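Local coordinates for 303aa long hypothetical esterase (Sulfolobus tokodaii, PDB 3AIN), which probably hydrolyses carboxylic esters as a thermostable carboxylesterase of the hormone-sensitive-lipase-like type, built on the alpha/beta hydrolase fold, at residues A[58-63]-A[116-121]; A[196-201]-A[255-260]; A[242-247]-A[270-275]. The protein carries 1 engineered substitution. All blocks are in the same frame, centred on the assembly; numbering follows the deposited sequence.

Interaction 1 of 3, residues A[58-63]-A[116-121]; sequences PREEVG and ITNSCQ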
loop_
_atom_site.group_PDB
_atom_site.type_symbol
_atom_site.label_atom_id
_atom_site.label_comp_id
_atom_site.label_asym_id
_atom_site.label_seq_id
_atom_site.Cartn_x
_atom_site.Cartn_y
_atom_site.Cartn_z
ATOM N N PRO A 58 -8.407 5.768 -20.243
ATOM C CA PRO A 58 -7.571 6.906 -20.654
ATOM C C PRO A 58 -6.116 6.593 -20.607
ATOM O O PRO A 58 -5.689 5.890 -19.737
ATOM C CB PRO A 58 -7.914 7.981 -19.648
ATOM C CG PRO A 58 -9.262 7.635 -19.200
ATOM C CD PRO A 58 -9.297 6.131 -19.138
ATOM N N ARG A 59 -5.396 7.085 -21.594
ATOM C CA ARG A 59 -3.943 6.920 -21.659
ATOM C C ARG A 59 -3.283 8.210 -21.195
ATOM O O ARG A 59 -3.417 9.239 -21.861
ATOM C CB ARG A 59 -3.506 6.592 -23.099
ATOM C CG ARG A 59 -3.835 5.154 -23.521
ATOM C CD ARG A 59 -3.721 4.939 -25.022
ATOM N NE ARG A 59 -3.638 3.517 -25.381
ATOM C CZ ARG A 59 -4.677 2.684 -25.406
ATOM N NH1 ARG A 59 -5.870 3.105 -25.020
ATOM N NH2 ARG A 59 -4.483 1.392 -25.634
ATOM N N GLU A 60 -2.694 8.185 -19.997
ATOM C CA GLU A 60 -1.948 9.333 -19.467
ATOM C C GLU A 60 -0.849 9.730 -20.425
ATOM O O GLU A 60 -0.086 8.880 -20.897
ATOM C CB GLU A 60 -1.354 9.004 -18.086
ATOM C CG GLU A 60 -2.409 8.819 -17.010
ATOM C CD GLU A 60 -1.839 8.512 -15.644
ATOM O OE1 GLU A 60 -0.615 8.676 -15.424
ATOM O OE2 GLU A 60 -2.657 8.335 -14.723
ATOM N N GLU A 61 -0.647 11.043 -20.580
ATOM C CA GLU A 61 0.521 11.537 -21.273
ATOM C C GLU A 61 1.782 11.135 -20.508
ATOM O O GLU A 61 1.854 11.268 -19.289
ATOM C CB GLU A 61 0.458 13.074 -21.366
ATOM C CG GLU A 61 1.273 13.661 -22.497
ATOM C CD GLU A 61 0.953 15.129 -22.743
ATOM O OE1 GLU A 61 -0.242 15.467 -22.895
ATOM O OE2 GLU A 61 1.890 15.954 -22.701
ATOM N N VAL A 62 2.810 10.727 -21.245
ATOM C CA VAL A 62 4.118 10.539 -20.631
ATOM C C VAL A 62 5.137 11.423 -21.350
ATOM O O VAL A 62 4.748 12.338 -22.085
ATOM C CB VAL A 62 4.558 9.044 -20.638
ATOM C CG1 VAL A 62 3.602 8.208 -19.755
ATOM C CG2 VAL A 62 4.592 8.486 -22.059
ATOM N N GLY A 63 6.418 11.228 -21.048
ATOM C CA GLY A 63 7.486 12.039 -21.648
ATOM C C GLY A 63 7.722 11.799 -23.127
ATOM O O GLY A 63 7.877 12.747 -23.900
ATOM N N ILE A 116 1.871 3.558 -14.672
ATOM C CA ILE A 116 3.020 3.138 -13.865
ATOM C C ILE A 116 4.246 4.052 -14.084
ATOM O O ILE A 116 4.963 4.418 -13.139
ATOM C CB ILE A 116 3.357 1.652 -14.151
ATOM C CG1 ILE A 116 2.290 0.746 -13.519
ATOM C CG2 ILE A 116 4.749 1.314 -13.617
ATOM C CD1 ILE A 116 2.445 -0.735 -13.919
ATOM N N THR A 117 4.499 4.378 -15.341
ATOM C CA THR A 117 5.618 5.235 -15.706
ATOM C C THR A 117 5.510 6.569 -14.982
ATOM O O THR A 117 6.475 7.043 -14.388
ATOM C CB THR A 117 5.606 5.498 -17.212
ATOM O OG1 THR A 117 5.850 4.267 -17.896
ATOM C CG2 THR A 117 6.667 6.530 -17.594
ATOM N N ASN A 118 4.333 7.174 -15.031
ATOM C CA ASN A 118 4.151 8.471 -14.355
ATOM C C ASN A 118 4.238 8.360 -12.835
ATOM O O ASN A 118 4.731 9.268 -12.153
ATOM C CB ASN A 118 2.846 9.144 -14.795
ATOM C CG ASN A 118 2.906 9.658 -16.224
ATOM O OD1 ASN A 118 3.987 9.982 -16.734
ATOM N ND2 ASN A 118 1.781 9.585 -16.922
ATOM N N SER A 119 3.743 7.251 -12.296
ATOM C CA SER A 119 3.810 7.022 -10.868
ATOM C C SER A 119 5.236 6.787 -10.365
ATOM O O SER A 119 5.583 7.301 -9.280
ATOM C CB SER A 119 2.860 5.878 -10.429
ATOM O OG SER A 119 2.845 5.770 -9.003
ATOM N N CYS A 120 6.002 5.913 -11.048
ATOM C CA CYS A 120 7.402 5.599 -10.631
ATOM C C CYS A 120 8.424 6.631 -11.085
ATOM O O CYS A 120 9.562 6.573 -10.639
ATOM C CB CYS A 120 7.923 4.195 -11.041
ATOM S SG CYS A 120 7.963 3.743 -12.826
ATOM N N GLN A 121 8.021 7.511 -11.992
ATOM C CA GLN A 121 8.955 8.441 -12.658
ATOM C C GLN A 121 10.197 7.719 -13.137
ATOM O O GLN A 121 11.342 8.128 -12.889
ATOM C CB GLN A 121 9.283 9.609 -11.748
ATOM C CG GLN A 121 8.005 10.340 -11.378
ATOM C CD GLN A 121 8.250 11.667 -10.729
ATOM O OE1 GLN A 121 9.120 11.785 -9.871
ATOM N NE2 GLN A 121 7.355 12.613 -10.981
#

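Interaction 2 of 3, residues A[196-201]-A[255-260]; sequences IYPAVS and ALIITA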
loop_
_atom_site.group_PDB
_atom_site.type_symbol
_atom_site.label_atom_id
_atom_site.label_comp_id
_atom_site.label_asym_id
_atom_site.label_seq_id
_atom_site.Cartn_x
_atom_site.Cartn_y
_atom_site.Cartn_z
ATOM N N ILE A 196 2.549 -8.264 -8.923
ATOM C CA ILE A 196 1.166 -7.858 -8.710
ATOM C C ILE A 196 0.261 -9.070 -8.903
ATOM O O ILE A 196 0.222 -9.634 -9.992
ATOM C CB ILE A 196 0.753 -6.785 -9.752
ATOM C CG1 ILE A 196 1.752 -5.618 -9.705
ATOM C CG2 ILE A 196 -0.679 -6.298 -9.416
ATOM C CD1 ILE A 196 1.598 -4.622 -10.875
ATOM N N TYR A 197 -0.359 -9.512 -7.804
ATOM C CA TYR A 197 -1.084 -10.796 -7.747
ATOM C C TYR A 197 -0.490 -11.889 -8.644
ATOM O O TYR A 197 -1.115 -12.370 -9.590
ATOM C CB TYR A 197 -2.613 -10.652 -7.927
ATOM C CG TYR A 197 -3.114 -9.556 -8.868
ATOM C CD1 TYR A 197 -2.956 -9.675 -10.242
ATOM C CD2 TYR A 197 -3.625 -8.353 -8.355
ATOM C CE1 TYR A 197 -3.391 -8.666 -11.100
ATOM C CE2 TYR A 197 -4.020 -7.331 -9.205
ATOM C CZ TYR A 197 -3.840 -7.474 -10.568
ATOM O OH TYR A 197 -4.314 -6.484 -11.430
ATOM N N PRO A 198 0.743 -12.287 -8.347
ATOM C CA PRO A 198 1.429 -13.229 -9.237
ATOM C C PRO A 198 0.883 -14.636 -9.132
ATOM O O PRO A 198 0.426 -15.058 -8.061
ATOM C CB PRO A 198 2.870 -13.207 -8.706
ATOM C CG PRO A 198 2.683 -12.930 -7.233
ATOM C CD PRO A 198 1.617 -11.828 -7.249
ATOM N N ALA A 199 1.057 -15.389 -10.212
ATOM C CA ALA A 199 0.925 -16.839 -10.172
ATOM C C ALA A 199 2.304 -17.428 -9.870
ATOM O O ALA A 199 3.264 -17.194 -10.603
ATOM C CB ALA A 199 0.434 -17.344 -11.529
ATOM N N VAL A 200 2.405 -18.147 -8.760
ATOM C CA VAL A 200 3.698 -18.697 -8.364
ATOM C C VAL A 200 3.749 -20.217 -8.228
ATOM O O VAL A 200 4.824 -20.784 -8.068
ATOM C CB VAL A 200 4.222 -18.022 -7.086
ATOM C CG1 VAL A 200 4.348 -16.512 -7.265
ATOM C CG2 VAL A 200 3.330 -18.359 -5.867
ATOM N N SER A 201 2.599 -20.891 -8.322
ATOM C CA SER A 201 2.598 -22.332 -8.197
ATOM C C SER A 201 1.366 -22.919 -8.870
ATOM O O SER A 201 0.260 -22.402 -8.695
ATOM C CB SER A 201 2.620 -22.722 -6.695
ATOM O OG SER A 201 2.784 -24.134 -6.518
ATOM N N ALA A 255 11.294 -7.014 -2.724
ATOM C CA ALA A 255 10.027 -7.157 -3.496
ATOM C C ALA A 255 8.917 -6.359 -2.848
ATOM O O ALA A 255 8.874 -6.223 -1.615
ATOM C CB ALA A 255 9.609 -8.641 -3.600
ATOM N N LEU A 256 7.996 -5.895 -3.692
ATOM C CA LEU A 256 6.626 -5.509 -3.300
ATOM C C LEU A 256 5.739 -6.590 -3.876
ATOM O O LEU A 256 5.784 -6.817 -5.078
ATOM C CB LEU A 256 6.246 -4.163 -3.920
ATOM C CG LEU A 256 4.763 -3.777 -3.709
ATOM C CD1 LEU A 256 4.500 -3.571 -2.206
ATOM C CD2 LEU A 256 4.381 -2.490 -4.500
ATOM N N ILE A 257 4.916 -7.216 -3.036
ATOM C CA ILE A 257 3.983 -8.230 -3.520
ATOM C C ILE A 257 2.578 -7.855 -3.133
ATOM O O ILE A 257 2.290 -7.655 -1.971
ATOM C CB ILE A 257 4.335 -9.619 -2.970
ATOM C CG1 ILE A 257 5.730 -9.990 -3.488
ATOM C CG2 ILE A 257 3.274 -10.633 -3.414
ATOM C CD1 ILE A 257 6.238 -11.341 -2.976
ATOM N N ILE A 258 1.757 -7.598 -4.146
ATOM C CA ILE A 258 0.380 -7.158 -3.920
ATOM C C ILE A 258 -0.560 -8.341 -4.165
ATOM O O ILE A 258 -0.468 -9.018 -5.180
ATOM C CB ILE A 258 0.049 -6.062 -4.949
ATOM C CG1 ILE A 258 0.725 -4.759 -4.544
ATOM C CG2 ILE A 258 -1.456 -5.825 -5.072
ATOM C CD1 ILE A 258 0.729 -3.711 -5.644
ATOM N N THR A 259 -1.414 -8.634 -3.190
ATOM C CA THR A 259 -2.437 -9.650 -3.416
ATOM C C THR A 259 -3.802 -9.011 -3.267
ATOM O O THR A 259 -3.920 -7.861 -2.837
ATOM C CB THR A 259 -2.326 -10.815 -2.430
ATOM O OG1 THR A 259 -2.345 -10.310 -1.084
ATOM C CG2 THR A 259 -1.040 -11.627 -2.667
ATOM N N ALA A 260 -4.814 -9.704 -3.788
ATOM C CA ALA A 260 -6.199 -9.211 -3.716
ATOM C C ALA A 260 -7.020 -10.171 -2.859
ATOM O O ALA A 260 -6.876 -11.389 -2.972
ATOM C CB ALA A 260 -6.787 -9.134 -5.145
#

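Interaction 3 of 3, residues A[242-247]-A[270-275]; sequences FSPILA and EAYANK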
loop_
_atom_site.group_PDB
_atom_site.type_symbol
_atom_site.label_atom_id
_atom_site.label_comp_id
_atom_site.label_asym_id
_atom_site.label_seq_id
_atom_site.Cartn_x
_atom_site.Cartn_y
_atom_site.Cartn_z
ATOM N N PHE A 242 8.054 -22.451 -14.298
ATOM C CA PHE A 242 6.586 -22.338 -14.280
ATOM C C PHE A 242 6.116 -22.004 -12.867
ATOM O O PHE A 242 5.228 -21.180 -12.686
ATOM C CB PHE A 242 5.909 -23.651 -14.741
ATOM C CG PHE A 242 4.378 -23.630 -14.651
ATOM C CD1 PHE A 242 3.646 -22.612 -15.244
ATOM C CD2 PHE A 242 3.694 -24.572 -13.885
ATOM C CE1 PHE A 242 2.256 -22.558 -15.123
ATOM C CE2 PHE A 242 2.287 -24.506 -13.739
ATOM C CZ PHE A 242 1.578 -23.542 -14.412
ATOM N N SER A 243 6.616 -22.751 -11.882
ATOM C CA SER A 243 6.238 -22.510 -10.476
ATOM C C SER A 243 7.434 -21.998 -9.681
ATOM O O SER A 243 8.139 -22.786 -9.091
ATOM C CB SER A 243 5.753 -23.821 -9.827
ATOM O OG SER A 243 4.555 -24.289 -10.425
ATOM N N PRO A 244 7.637 -20.676 -9.627
ATOM C CA PRO A 244 8.864 -20.157 -9.036
ATOM C C PRO A 244 8.936 -20.408 -7.532
ATOM O O PRO A 244 10.019 -20.328 -6.954
ATOM C CB PRO A 244 8.824 -18.646 -9.366
ATOM C CG PRO A 244 7.367 -18.376 -9.744
ATOM C CD PRO A 244 6.947 -19.653 -10.440
ATOM N N ILE A 245 7.807 -20.732 -6.895
ATOM C CA ILE A 245 7.883 -21.126 -5.471
ATOM C C ILE A 245 8.882 -22.285 -5.234
ATOM O O ILE A 245 9.430 -22.429 -4.140
ATOM C CB ILE A 245 6.481 -21.531 -4.888
ATOM C CG1 ILE A 245 6.514 -21.474 -3.343
ATOM C CG2 ILE A 245 6.112 -22.930 -5.339
ATOM C CD1 ILE A 245 6.368 -20.071 -2.782
ATOM N N LEU A 246 9.096 -23.106 -6.255
ATOM C CA LEU A 246 10.009 -24.269 -6.155
ATOM C C LEU A 246 11.477 -23.855 -5.981
ATOM O O LEU A 246 12.319 -24.680 -5.618
ATOM C CB LEU A 246 9.903 -25.141 -7.411
ATOM C CG LEU A 246 8.536 -25.822 -7.560
ATOM C CD1 LEU A 246 8.468 -26.559 -8.914
ATOM C CD2 LEU A 246 8.310 -26.806 -6.381
ATOM N N ALA A 247 11.817 -22.653 -6.429
ATOM C CA ALA A 247 13.222 -22.256 -6.550
ATOM C C ALA A 247 13.781 -21.901 -5.171
ATOM O O ALA A 247 13.026 -21.584 -4.254
ATOM C CB ALA A 247 13.346 -21.035 -7.496
ATOM N N GLU A 270 0.918 -14.662 -1.044
ATOM C CA GLU A 270 1.434 -14.535 0.311
ATOM C C GLU A 270 2.553 -15.546 0.556
ATOM O O GLU A 270 3.531 -15.233 1.263
ATOM C CB GLU A 270 0.294 -14.710 1.333
ATOM C CG GLU A 270 -0.736 -13.569 1.297
ATOM C CD GLU A 270 -1.737 -13.674 2.451
ATOM O OE1 GLU A 270 -1.355 -14.199 3.517
ATOM O OE2 GLU A 270 -2.843 -13.140 2.317
ATOM N N ALA A 271 2.373 -16.782 0.082
ATOM C CA ALA A 271 3.409 -17.832 0.281
ATOM C C ALA A 271 4.727 -17.396 -0.336
ATOM O O ALA A 271 5.803 -17.626 0.226
ATOM C CB ALA A 271 2.978 -19.151 -0.344
ATOM N N TYR A 272 4.653 -16.808 -1.524
ATOM C CA TYR A 272 5.881 -16.404 -2.185
ATOM C C TYR A 272 6.588 -15.312 -1.366
ATOM O O TYR A 272 7.812 -15.331 -1.226
ATOM C CB TYR A 272 5.616 -15.920 -3.616
ATOM C CG TYR A 272 6.878 -15.936 -4.486
ATOM C CD1 TYR A 272 7.351 -17.135 -5.015
ATOM C CD2 TYR A 272 7.546 -14.755 -4.811
ATOM C CE1 TYR A 272 8.505 -17.170 -5.784
ATOM C CE2 TYR A 272 8.643 -14.779 -5.667
ATOM C CZ TYR A 272 9.107 -15.990 -6.136
ATOM O OH TYR A 272 10.269 -16.034 -6.889
ATOM N N ALA A 273 5.827 -14.327 -0.891
ATOM C CA ALA A 273 6.388 -13.310 0.012
ATOM C C ALA A 273 7.041 -13.992 1.217
ATOM O O ALA A 273 8.113 -13.582 1.660
ATOM C CB ALA A 273 5.289 -12.317 0.485
ATOM N N ASN A 274 6.322 -14.924 1.820
ATOM C CA ASN A 274 6.818 -15.589 3.028
ATOM C C ASN A 274 8.115 -16.350 2.780
ATOM O O ASN A 274 9.019 -16.320 3.624
ATOM C CB ASN A 274 5.743 -16.489 3.632
ATOM C CG ASN A 274 4.566 -15.683 4.204
ATOM O OD1 ASN A 274 3.429 -16.171 4.288
ATOM N ND2 ASN A 274 4.795 -14.402 4.385
ATOM N N LYS A 275 8.174 -17.081 1.675
ATOM C CA LYS A 275 9.380 -17.838 1.339
ATOM C C LYS A 275 10.558 -16.932 1.000
ATOM O O LYS A 275 11.680 -17.152 1.499
ATOM C CB LYS A 275 9.093 -18.838 0.217
ATOM C CG LYS A 275 10.225 -19.831 -0.090
ATOM C CD LYS A 275 9.711 -20.859 -1.107
ATOM C CE LYS A 275 10.446 -22.185 -1.041
ATOM N NZ LYS A 275 11.524 -22.225 -2.033
HETATM O O HOH W 1 13.381 -24.349 -2.484
#

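Interaction 1 of 3, residues A[58-63]-A[116-121]
N118 reaches off its helix and gives both of its contact hydrogen bonds from one atom, ND2, to two successive residues of the 58-63 loop. The straighter bond runs from N118 ND2 to E60 OE1, 3.0 Å long with an N-H...O angle of 173°. It lies in the amide plane and uses the anti lone pair of OE1, and since the carboxylate and amide planes are only 8° apart, the two flat groups lie nearly coplanar. The second bond, from N118 ND2 to the backbone O of E61, is 2.9 Å but more bent, at 145°; here the donor sits above the carbonyl plane. Together the two bonds fix the rotation of the amide and tell its nitrogen from its oxygen. V62 crosses the N118 side chain at about a right angle, its CG1 lying off the amide plane near both N118 OD1 (3.5 Å) and ND2. The same methyl is 4.1 Å from T117 CG2, a small apolar touch beside the polar one.

One shell out, E60 OE2 makes a salt bridge with R306, which holds the carboxylate that receives N118, while E60 O takes a bond from R114. The T117 hydroxyl turns back to C113 O in its own helix. This is a surface contact: irregular chain between helix 43-54 and strand 64-71 is laid over the C-terminal turn of helix 110-120, whose C120 forms a disulfide with C122, and helix 303-321 packs beside that same helix end.

Interaction 2 of 3, residues A[196-201]-A[255-260]
Y197 and I258 share the one backbone hydrogen bond of this contact: Y197 N donates to I258 O over 2.7 Å, with an N-H...O angle of 143°. It is the last rung of a parallel pairing in which I196 and I258 stand side by side, their CA atoms 4.9 Å apart. Beyond it the 196-201 chain leaves the sheet. Y197 takes up left-handed backbone angles, and P198 follows in irregular chain.

Apolar contacts lie to both sides of that bond. I196 and I258 point to the same face of the sheet and meet through their branch methyls, CG2 to CG2 at 4.4 Å. P198 brings its ring CD to within 4.3 Å of I257 CG2, a side chain that in turn packs on A273 and L276 of helix 266-278.

These are the C-terminal ends of the central parallel strands of an alpha/beta hydrolase, where active-site loops leave the sheet. I196 also pairs by its backbone with G168 and S170, residues of a GxSxG pattern consistent with the nucleophile elbow of this fold.

The remaining contacts are made by the Y197 side chain. A chi1 of 34°, well off a staggered value, goes with a ring that folds back over its neighbour, with I196 CG2 3.5 Å above one face and offset toward the rim. The ring also meets that of H293 at a steep angle, and the hydroxyl is hydrogen-bonded to V296 N. The Y197 side chain touches D263 and is about 5 Å from a bound phosphate ion, probably from the crystallisation liquor.

Interaction 3 of 3, residues A[242-247]-A[270-275]
I245 and Y272 bring their backbones closest, CA to CA 6.1 Å, where the short 3-10 turn 244-246 lies against one side of helix 266-278. I245 bridges the turn and the helix, mostly with its tip: CD1 comes 3.8 Å from Y272 CD1 and 4.3 Å from A271 CB, and touches the helix backbone as well. With CG1 anti to the backbone N (chi1 -161°), the chain is carried out toward the helix although its CB does not point there.

The Y272 side chain slides past I245 in the opposite direction and ends on P244. The proline carbonyl meets the ring at its edge and in its plane, P244 O lying 3.7 Å from Y272 CE1, and P244 CB sits 3.9 Å from the phenol OH.

K275, one turn further on, passes its aliphatic chain at a slant over the end of I245, with CD 3.8 Å from I245 CD1, and then bends at its last torsion (chi4 -96°). This swings the ammonium group onto the C-terminal side of the turn, where K275 NZ donates to I245 O over 3.0 Å. A247 O is also close, and a water that accepts from NZ reaches L246 O by a weak bond. The lysine thus brings its charge to the carbonyl end of the 3-10 segment.

Behind the contact, I181 of helix 171-185 packs on P244, A247 and Y272. On the sheet side, Y272 rests on I257 of strand 255-260, while A273 reaches V283 and S285 of strand 283-288.

In the fold
From the N terminus, interaction 1 comes first: it closes the long excursion through strands 64-71, 76-83 and 92-96, tying the loop before strand 64-71, one of the two outermost strands, to the end of helix 110-120. It is complete before the others open, and lies across the chain's centre from interaction 3. Interactions 2 and 3 cross, their segments alternating along the chain as 196-201, 242-247, 255-260 and 270-275. They also touch: V200 O probably accepts from I245 N. Strand 255-260 leads straight into helix 266-278, so the two crossed contacts bind the loops after strand 192-196 and before strand 255-260 to one strand-helix unit.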